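Local coordinates for probable glutathione S-transferase (Pseudomonas aeruginosa, PDB 6JWK) that catalyses the isomerisation of maleylpyruvate as a zeta-class member of the glutathione S-transferase superfamily, at the interface of chains A and B. Coordinates in Å, arbitrary orientation; residue numbers count along the deposited sequence, not the author numbering. Chains: chain A/B, Probable glutathione S-transferase.

The interface of chains A and B. Residues chain A 62-65, 68; chain B 91, 95, 98-99, 103.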
# COMPACT_ATOMS: atom_id res chain seq x y z
N ARG A 62 14.59 -2.04 -12.66
CA ARG A 62 13.15 -1.75 -12.88
C ARG A 62 12.41 -1.71 -11.52
O ARG A 62 12.62 -2.63 -10.73
CB ARG A 62 12.55 -2.87 -13.71
CG ARG A 62 13.28 -3.10 -15.02
CD ARG A 62 12.68 -4.32 -15.67
NE ARG A 62 13.12 -4.49 -17.02
CZ ARG A 62 12.66 -5.45 -17.81
NH1 ARG A 62 13.12 -5.56 -19.05
NH2 ARG A 62 11.77 -6.30 -17.35
N PHE A 63 11.55 -0.72 -11.29
CA PHE A 63 10.71 -0.61 -10.06
C PHE A 63 9.29 -0.29 -10.49
O PHE A 63 9.20 0.59 -11.41
CB PHE A 63 11.26 0.52 -9.20
CG PHE A 63 12.69 0.35 -8.78
CD1 PHE A 63 13.02 -0.57 -7.80
CD2 PHE A 63 13.70 1.11 -9.35
CE1 PHE A 63 14.34 -0.73 -7.39
CE2 PHE A 63 15.02 0.96 -8.93
CZ PHE A 63 15.33 0.04 -7.95
N SER A 64 8.26 -0.92 -9.94
CA SER A 64 6.90 -0.68 -10.42
C SER A 64 5.84 -0.18 -9.43
O SER A 64 4.74 0.22 -9.84
CB SER A 64 6.35 -1.95 -11.07
OG SER A 64 6.36 -1.89 -12.48
N GLN A 65 6.18 -0.27 -8.16
CA GLN A 65 5.29 0.15 -7.04
C GLN A 65 5.57 1.64 -6.74
O GLN A 65 6.66 2.02 -6.26
CB GLN A 65 5.51 -0.75 -5.84
CG GLN A 65 5.06 -2.18 -6.05
CD GLN A 65 3.56 -2.30 -6.12
OE1 GLN A 65 2.82 -1.49 -5.54
NE2 GLN A 65 3.15 -3.31 -6.85
N ALA A 68 7.20 2.73 -3.40
CA ALA A 68 8.63 2.33 -3.32
C ALA A 68 9.48 3.27 -4.19
O ALA A 68 10.61 3.68 -3.76
CB ALA A 68 8.80 0.90 -3.75
N ALA B 91 14.14 -0.22 -1.58
CA ALA B 91 13.21 -0.08 -2.73
C ALA B 91 12.72 -1.47 -3.14
O ALA B 91 11.54 -1.63 -3.39
CB ALA B 91 13.86 0.64 -3.89
N GLU B 95 8.98 -2.85 -2.72
CA GLU B 95 8.30 -3.24 -3.98
C GLU B 95 7.51 -4.52 -3.71
O GLU B 95 6.32 -4.62 -4.16
CB GLU B 95 9.24 -3.37 -5.19
CG GLU B 95 8.54 -3.99 -6.41
CD GLU B 95 8.74 -3.47 -7.84
OE1 GLU B 95 9.88 -3.54 -8.27
OE2 GLU B 95 7.71 -3.13 -8.59
N LEU B 98 4.63 -3.95 -1.01
CA LEU B 98 3.55 -3.10 -1.56
C LEU B 98 2.82 -3.89 -2.62
O LEU B 98 1.60 -3.70 -2.71
CB LEU B 98 4.11 -1.79 -2.13
CG LEU B 98 4.59 -0.87 -1.02
CD1 LEU B 98 5.55 0.15 -1.61
CD2 LEU B 98 3.41 -0.18 -0.33
N LEU B 99 3.48 -4.81 -3.30
CA LEU B 99 2.74 -5.73 -4.21
C LEU B 99 1.65 -6.47 -3.44
O LEU B 99 0.49 -6.55 -3.92
CB LEU B 99 3.72 -6.69 -4.87
CG LEU B 99 3.13 -7.80 -5.73
CD1 LEU B 99 2.41 -7.24 -6.96
CD2 LEU B 99 4.29 -8.68 -6.18
N ASP B 103 -1.77 -4.64 -4.16
CA ASP B 103 -2.23 -5.31 -5.41
C ASP B 103 -2.89 -6.64 -5.13
O ASP B 103 -3.46 -7.20 -6.08
CB ASP B 103 -1.09 -5.48 -6.42
CG ASP B 103 -0.55 -4.13 -6.92
OD1 ASP B 103 -1.21 -3.10 -6.62
OD2 ASP B 103 0.52 -4.11 -7.54
O HOH W 1 0.53 -0.38 -6.39
O HOH W 2 11.12 -4.81 -10.21
O HOH W 3 5.01 -4.63 -8.44
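The carboxylate of B:Glu95, on helix 87-103, meets the backbone of A:Ser64 just past strand 62-63. A:Ser64 N donates to B:Glu95 OE2 over 2.6 Å, 46° out of the carboxylate plane; A:Gln65 N adds a weak bond to that oxygen. CG of B:Glu95 stands anti to its own backbone N (chi1 171°), and a bend at chi2 helps turn the acid toward the loop.

A:Gln65 crosses the B:Glu95 side chain at about a right angle. Its own bend at chi2 lets the amide run over the helix and meet B:Asp103 tip to tip. The A:Gln65 NE2 to B:Asp103 OD2 bond is 2.8 Å and nearly straight (164° at H); the acceptor lies in the amide plane, although the N-H comes from above the carboxylate plane.

B:Glu95 and A:Gln65 give up the most surface in this patch, 90 and 73 Å², and their CG atoms pack 3.9 Å apart. B:Leu98 CD1, 4.0 Å from A:Ala68 CB, extends this packed side. On the watery side, water 2 links O of the poorly ordered A:Arg62 to B:Glu95 OE1, and water 3 joins A:Gln65 NE2 to B:Glu95 OE2. The less fixed end includes A:Phe63, also poorly ordered, whose ring atom CE1 lies 3.8 Å from B:Ala91 CB.

Repeated about the two-fold axis, this patch ties the N-terminal domain of one subunit to a C-terminal-domain helix of the other, consistent with the dimer typical of glutathione S-transferases.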